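Local coordinates for carboxyl esterase NP (Bacillus subtilis, PDB 4CCW), which catalyses the hydrolysis of carboxylic esters to an alcohol and a carboxylate, as an alpha/beta hydrolase-fold carboxylesterase, at residues H162-F165 against Y166-A169; E179-L182 against N183-M186. All coordinates share one frame; numbering follows the deposited sequence.

Overall arrangement
Both contacts belong to the helices inserted between strands 146-152 and 236-241 of the alpha/beta hydrolase sheet, an arrangement consistent with a cap over the active site. Contact 1 lies on helix 163-171 and closes before contact 2 opens on the next helix, 177-185. Their centres are about 11 Å apart, and each lies about 18 Å from the centre of the chain. The two helices pack directly on each other. The rings of Tyr168 and Trp184 stack, and Trp184 also meets Phe165. Phe165 and Ala169 from contact 1 and Phe181 from contact 2 line the pocket that holds (2-hydroxyethoxy)acetic acid, so neighbouring helices build one wall together.

Contact 1 (H162-F165 against Y166-A169); sequences HHDF and YKYA. With VKC ((2-hydroxyethoxy)acetic acid), chain B.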
ATOM      1  N   HIS A 162     -16.393   4.716  -4.884  1.00 20.64           N
ATOM      2  CA  HIS A 162     -17.834   4.631  -4.638  1.00 21.87           C
ATOM      3  C   HIS A 162     -18.097   5.244  -3.280  1.00 22.24           C
ATOM      4  O   HIS A 162     -17.276   5.103  -2.370  1.00 22.02           O
ATOM      5  CB  HIS A 162     -18.255   3.175  -4.658  1.00 22.78           C
ATOM      6  CG  HIS A 162     -19.738   2.968  -4.536  1.00 24.82           C
ATOM      7  ND1 HIS A 162     -20.364   2.901  -3.346  1.00 25.51           N
ATOM      8  CD2 HIS A 162     -20.715   2.794  -5.507  1.00 26.04           C
ATOM      9  CE1 HIS A 162     -21.677   2.704  -3.540  1.00 26.47           C
ATOM     10  NE2 HIS A 162     -21.894   2.631  -4.866  1.00 26.50           N
ATOM     11  N   HIS A 163     -19.235   5.910  -3.098  1.00 23.49           N
ATOM     12  CA  HIS A 163     -19.494   6.615  -1.831  1.00 24.48           C
ATOM     13  C   HIS A 163     -19.479   5.716  -0.610  1.00 24.81           C
ATOM     14  O   HIS A 163     -19.204   6.171   0.514  1.00 24.98           O
ATOM     15  CB  HIS A 163     -20.790   7.423  -1.904  1.00 25.93           C
ATOM     16  CG  HIS A 163     -22.054   6.582  -1.875  1.00 26.59           C
ATOM     17  ND1 HIS A 163     -22.823   6.468  -0.769  1.00 27.42           N
ATOM     18  CD2 HIS A 163     -22.658   5.803  -2.855  1.00 26.92           C
ATOM     19  CE1 HIS A 163     -23.876   5.673  -1.031  1.00 28.15           C
ATOM     20  NE2 HIS A 163     -23.770   5.251  -2.306  1.00 27.67           N
ATOM     21  N   ASP A 164     -19.771   4.436  -0.813  1.00 24.65           N
ATOM     22  CA  ASP A 164     -19.769   3.477   0.303  1.00 25.91           C
ATOM     23  C   ASP A 164     -18.401   3.363   0.955  1.00 25.03           C
ATOM     24  O   ASP A 164     -18.314   3.106   2.158  1.00 25.81           O
ATOM     25  CB  ASP A 164     -20.266   2.090  -0.120  1.00 27.67           C
ATOM     26  CG  ASP A 164     -21.778   1.971  -0.060  1.00 30.54           C
ATOM     27  OD1 ASP A 164     -22.439   2.908   0.431  1.00 31.82           O
ATOM     28  OD2 ASP A 164     -22.304   0.922  -0.494  1.00 32.31           O
ATOM     29  N   PHE A 165     -17.335   3.563   0.182  1.00 23.93           N
ATOM     30  CA  PHE A 165     -16.004   3.526   0.778  1.00 24.20           C
ATOM     31  C   PHE A 165     -15.889   4.568   1.883  1.00 24.17           C
ATOM     32  O   PHE A 165     -15.441   4.254   2.989  1.00 23.74           O
ATOM     33  CB  PHE A 165     -14.875   3.712  -0.239  1.00 24.85           C
ATOM     34  CG  PHE A 165     -13.514   3.792   0.402  1.00 26.18           C
ATOM     35  CD1 PHE A 165     -12.863   2.630   0.836  1.00 27.36           C
ATOM     36  CD2 PHE A 165     -12.902   5.030   0.624  1.00 27.80           C
ATOM     37  CE1 PHE A 165     -11.610   2.710   1.439  1.00 28.07           C
ATOM     38  CE2 PHE A 165     -11.655   5.115   1.237  1.00 28.12           C
ATOM     39  CZ  PHE A 165     -11.012   3.953   1.643  1.00 28.97           C
ATOM     40  N   TYR A 166     -16.291   5.807   1.588  1.00 23.94           N
ATOM     41  CA  TYR A 166     -16.273   6.862   2.614  1.00 24.85           C
ATOM     42  C   TYR A 166     -17.039   6.488   3.876  1.00 25.36           C
ATOM     43  O   TYR A 166     -16.583   6.749   4.998  1.00 26.29           O
ATOM     44  CB  TYR A 166     -16.829   8.173   2.036  1.00 25.53           C
ATOM     45  CG  TYR A 166     -15.903   8.811   1.024  1.00 26.03           C
ATOM     46  CD1 TYR A 166     -14.765   9.478   1.445  1.00 27.36           C
ATOM     47  CD2 TYR A 166     -16.175   8.773  -0.346  1.00 25.64           C
ATOM     48  CE1 TYR A 166     -13.900  10.070   0.552  1.00 28.24           C
ATOM     49  CE2 TYR A 166     -15.309   9.390  -1.266  1.00 26.04           C
ATOM     50  CZ  TYR A 166     -14.170  10.017  -0.807  1.00 26.83           C
ATOM     51  OH  TYR A 166     -13.281  10.636  -1.653  1.00 27.91           O
ATOM     52  N   LYS A 167     -18.203   5.885   3.689  1.00 24.84           N
ATOM     53  CA  LYS A 167     -19.066   5.491   4.801  1.00 25.79           C
ATOM     54  C   LYS A 167     -18.486   4.366   5.664  1.00 25.52           C
ATOM     55  O   LYS A 167     -18.483   4.467   6.898  1.00 25.91           O
ATOM     56  CB  LYS A 167     -20.456   5.133   4.281  1.00 26.28           C
ATOM     57  CG  LYS A 167     -21.183   6.350   3.720  1.00 27.35           C
ATOM     58  CD  LYS A 167     -22.561   5.995   3.183  1.00 28.54           C
ATOM     59  CE  LYS A 167     -23.303   7.240   2.733  1.00 29.34           C
ATOM     60  NZ  LYS A 167     -22.648   7.993   1.611  1.00 27.73           N
ATOM     61  N   TYR A 168     -18.002   3.300   5.026  1.00 24.87           N
ATOM     62  CA  TYR A 168     -17.413   2.198   5.796  1.00 25.87           C
ATOM     63  C   TYR A 168     -16.123   2.612   6.478  1.00 26.22           C
ATOM     64  O   TYR A 168     -15.865   2.194   7.609  1.00 27.32           O
ATOM     65  CB  TYR A 168     -17.188   0.946   4.935  1.00 25.72           C
ATOM     66  CG  TYR A 168     -18.456   0.188   4.680  1.00 26.53           C
ATOM     67  CD1 TYR A 168     -19.027  -0.607   5.675  1.00 27.66           C
ATOM     68  CD2 TYR A 168     -19.101   0.269   3.444  1.00 26.50           C
ATOM     69  CE1 TYR A 168     -20.205  -1.303   5.445  1.00 28.88           C
ATOM     70  CE2 TYR A 168     -20.275  -0.424   3.205  1.00 27.30           C
ATOM     71  CZ  TYR A 168     -20.823  -1.203   4.209  1.00 28.66           C
ATOM     72  OH  TYR A 168     -21.988  -1.891   3.970  1.00 30.33           O
ATOM     73  N   ALA A 169     -15.315   3.431   5.798  1.00 25.61           N
ATOM     74  CA  ALA A 169     -14.077   3.908   6.389  1.00 26.64           C
ATOM     75  C   ALA A 169     -14.386   4.758   7.624  1.00 28.14           C
ATOM     76  O   ALA A 169     -13.796   4.555   8.686  1.00 29.07           O
ATOM     77  CB  ALA A 169     -13.254   4.691   5.376  1.00 26.90           C
TER
HETATM   78  C   VKC B1294      -8.395   0.138   3.453  1.00 48.38           C
HETATM   79  O   VKC B1294      -8.735   0.504   2.308  1.00 55.14           O
HETATM   80  CA  VKC B1294      -8.812   0.978   4.638  1.00 46.98           C
HETATM   81  CD  VKC B1294      -9.526   4.460   5.139  1.00 47.16           C
HETATM   82  CG  VKC B1294     -10.002   3.017   4.969  1.00 45.96           C
HETATM   83  OAD VKC B1294      -9.041   2.313   4.199  1.00 48.25           O
HETATM   84  OE1 VKC B1294      -9.906   4.967   6.427  1.00 52.15           O
HETATM   85  OXT VKC B1294      -7.720  -0.896   3.649  1.00 50.04           O
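His163, Asp164 and Phe165 meet Lys167, Tyr168 and Ala169 one turn further along helix 163-171, part of the helical insertion of the alpha/beta hydrolase fold. His162 is the N-cap. Its ND1 accepts from Asp164 N, but the donor is tilted 27° out of the imidazole plane. His163 holds its ring between its own backbone N and carbonyl carbon (chi1 73°). Its ND1 there receives a bond from Lys167 NZ at 2.8 Å. The amine lies close to the imidazole plane, at the ring edge. The lysine chain is extended until its last torsion, which turns NZ back to the ring. This bond is on the exposed side of the helix. Asp164 OD1 lies 3.4 Å above the plane of the His163 ring, towards its rim. OD1 is 5.2 Å from Lys167 NZ, too far to pair directly, though its charge may help keep the amine protonated. Asp164 O accepts from Tyr168 N at 2.9 Å. The same oxygen is 3.2 Å from Tyr168 CD2, at the edge of the phenol ring. Trp184 of helix 177-185 touches Asp164 as well. Phe165 turns inward, its CG anti to the backbone N (chi1 175°). It enters the ligand pocket, about 6 Å from the side chain of His273, the probable proton acceptor. Its CZ is 3.6 Å from CG of the bound (2-hydroxyethoxy)acetic acid, while Ala169 CB sits over one ring face. An alanine in place of Phe165 would probably open a gap beside the ligand chain and leave Phe161 without its stacking partner. Phe165 O accepts from Ala169 N, and Ala169 CB lies 3.5 Å from ligand OE1.

Contact 2 (E179-L182 against N183-M186); sequences EKFL and NWMM
The C-terminal turns of helix 177-185 place Phe181 and Met185 side by side, pointing the same way, on the face turned to the ligand pocket. Met185 N donates to Phe181 O at 2.9 Å. Both side chains leave the helix with CG anti to the backbone N. The bend at the last torsion of Met185 (chi3 -84°) brings its CE to 3.6 Å from Phe181 CZ. This is a Met-aromatic contact: Met185 SD lies 4.6 Å from the ring centroid, 48° off the ring normal. Phe181 touches the bound (2-hydroxyethoxy)acetic acid, and Met185 touches His273, the probable proton acceptor. Trp184 CZ3 approaches Phe181 CE1 obliquely, at 4.3 Å. On the exposed side, Asn183 folds over the preceding turn. Its CG is 3.1 Å from Glu179 O, which accepts from Asn183 N, and its ND2 rests 3.6 Å from Glu179 CG. Asn183 OD1 is held by Gln189 NE2. Met186 is the first residue to leave helical geometry. Its N still reaches Leu182 O at 2.8 Å, through a bent bond of 137°, and its SD packs against Leu182 CD2.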
ATOM      1  N   GLU A 179     -15.836  -4.939  11.973  1.00 37.35           N
ATOM      2  CA  GLU A 179     -16.496  -6.114  11.423  1.00 38.55           C
ATOM      3  C   GLU A 179     -17.317  -5.793  10.171  1.00 36.56           C
ATOM      4  O   GLU A 179     -17.301  -6.559   9.206  1.00 35.94           O
ATOM      5  CB  GLU A 179     -17.391  -6.749  12.487  1.00 41.65           C
ATOM      6  CG  GLU A 179     -18.002  -8.074  12.063  1.00 44.81           C
ATOM      7  CD  GLU A 179     -18.886  -8.664  13.133  1.00 47.59           C
ATOM      8  OE1 GLU A 179     -18.351  -9.297  14.067  1.00 50.66           O
ATOM      9  OE2 GLU A 179     -20.117  -8.503  13.034  1.00 49.23           O
ATOM     10  N   LYS A 180     -18.033  -4.666  10.202  1.00 35.23           N
ATOM     11  CA  LYS A 180     -18.814  -4.197   9.057  1.00 34.11           C
ATOM     12  C   LYS A 180     -17.914  -3.939   7.859  1.00 32.29           C
ATOM     13  O   LYS A 180     -18.212  -4.375   6.751  1.00 31.67           O
ATOM     14  CB  LYS A 180     -19.544  -2.896   9.392  1.00 34.71           C
ATOM     15  CG  LYS A 180     -20.570  -2.984  10.507  1.00 37.10           C
ATOM     16  CD  LYS A 180     -21.958  -3.312   9.991  1.00 39.06           C
ATOM     17  CE  LYS A 180     -23.000  -2.989  11.053  1.00 41.07           C
ATOM     18  NZ  LYS A 180     -24.335  -3.557  10.731  1.00 43.98           N
ATOM     19  N   PHE A 181     -16.823  -3.212   8.088  1.00 31.03           N
ATOM     20  CA  PHE A 181     -15.862  -2.891   7.034  1.00 30.42           C
ATOM     21  C   PHE A 181     -15.320  -4.164   6.372  1.00 30.80           C
ATOM     22  O   PHE A 181     -15.355  -4.302   5.146  1.00 30.11           O
ATOM     23  CB  PHE A 181     -14.730  -2.045   7.622  1.00 29.99           C
ATOM     24  CG  PHE A 181     -13.673  -1.635   6.627  1.00 30.02           C
ATOM     25  CD1 PHE A 181     -13.788  -0.437   5.927  1.00 29.19           C
ATOM     26  CD2 PHE A 181     -12.531  -2.410   6.451  1.00 30.72           C
ATOM     27  CE1 PHE A 181     -12.808  -0.043   5.029  1.00 29.79           C
ATOM     28  CE2 PHE A 181     -11.545  -2.018   5.561  1.00 31.39           C
ATOM     29  CZ  PHE A 181     -11.682  -0.835   4.851  1.00 30.20           C
ATOM     30  N   LEU A 182     -14.861  -5.108   7.189  1.00 32.50           N
ATOM     31  CA  LEU A 182     -14.223  -6.322   6.665  1.00 33.88           C
ATOM     32  C   LEU A 182     -15.184  -7.263   5.919  1.00 34.82           C
ATOM     33  O   LEU A 182     -14.826  -7.831   4.882  1.00 34.43           O
ATOM     34  CB  LEU A 182     -13.447  -7.044   7.776  1.00 35.80           C
ATOM     35  CG  LEU A 182     -12.173  -6.322   8.245  1.00 36.04           C
ATOM     36  CD1 LEU A 182     -11.551  -7.047   9.433  1.00 38.50           C
ATOM     37  CD2 LEU A 182     -11.153  -6.137   7.119  1.00 35.91           C
ATOM     38  N   ASN A 183     -16.405  -7.390   6.422  1.00 35.51           N
ATOM     39  CA  ASN A 183     -17.419  -8.218   5.777  1.00 36.69           C
ATOM     40  C   ASN A 183     -17.858  -7.627   4.441  1.00 35.31           C
ATOM     41  O   ASN A 183     -18.184  -8.356   3.499  1.00 35.94           O
ATOM     42  CB  ASN A 183     -18.615  -8.422   6.708  1.00 38.57           C
ATOM     43  CG  ASN A 183     -18.265  -9.250   7.942  1.00 41.37           C
ATOM     44  OD1 ASN A 183     -17.160  -9.787   8.055  1.00 43.09           O
ATOM     45  ND2 ASN A 183     -19.207  -9.352   8.874  1.00 42.65           N
ATOM     46  N   TRP A 184     -17.858  -6.300   4.371  1.00 32.97           N
ATOM     47  CA  TRP A 184     -18.137  -5.588   3.138  1.00 31.62           C
ATOM     48  C   TRP A 184     -17.031  -5.771   2.136  1.00 31.98           C
ATOM     49  O   TRP A 184     -17.297  -6.095   0.983  1.00 32.26           O
ATOM     50  CB  TRP A 184     -18.351  -4.114   3.439  1.00 29.92           C
ATOM     51  CG  TRP A 184     -18.412  -3.201   2.238  1.00 28.94           C
ATOM     52  CD1 TRP A 184     -19.418  -3.122   1.271  1.00 28.70           C
ATOM     53  CD2 TRP A 184     -17.437  -2.162   1.862  1.00 27.73           C
ATOM     54  NE1 TRP A 184     -19.136  -2.135   0.356  1.00 27.53           N
ATOM     55  CE2 TRP A 184     -17.960  -1.528   0.645  1.00 26.84           C
ATOM     56  CE3 TRP A 184     -16.220  -1.715   2.390  1.00 27.22           C
ATOM     57  CZ2 TRP A 184     -17.289  -0.492   0.006  1.00 26.25           C
ATOM     58  CZ3 TRP A 184     -15.550  -0.676   1.727  1.00 26.67           C
ATOM     59  CH2 TRP A 184     -16.072  -0.077   0.570  1.00 26.44           C
ATOM     60  N   MET A 185     -15.788  -5.585   2.579  1.00 31.23           N
ATOM     61  CA  MET A 185     -14.635  -5.608   1.684  1.00 32.01           C
ATOM     62  C   MET A 185     -14.233  -7.025   1.275  1.00 34.02           C
ATOM     63  O   MET A 185     -13.649  -7.235   0.216  1.00 33.02           O
ATOM     64  CB  MET A 185     -13.455  -4.876   2.336  1.00 31.52           C
ATOM     65  CG  MET A 185     -12.228  -4.744   1.459  1.00 31.58           C
ATOM     66  SD  MET A 185     -11.047  -3.569   2.123  1.00 31.87           S
ATOM     67  CE  MET A 185     -11.762  -2.066   1.471  1.00 29.90           C
ATOM     68  N   MET A 186     -14.535  -8.000   2.121  1.00 36.23           N
ATOM     69  CA  MET A 186     -14.066  -9.363   1.868  1.00 39.47           C
ATOM     70  C   MET A 186     -15.183 -10.391   1.847  1.00 42.43           C
ATOM     71  O   MET A 186     -16.014 -10.412   2.741  1.00 43.46           O
ATOM     72  CB  MET A 186     -12.996  -9.720   2.892  1.00 40.96           C
ATOM     73  CG  MET A 186     -11.939  -8.633   3.003  1.00 40.01           C
ATOM     74  SD  MET A 186     -10.542  -9.026   4.053  1.00 42.64           S
ATOM     75  CE  MET A 186      -9.815 -10.380   3.138  1.00 43.87           C
TER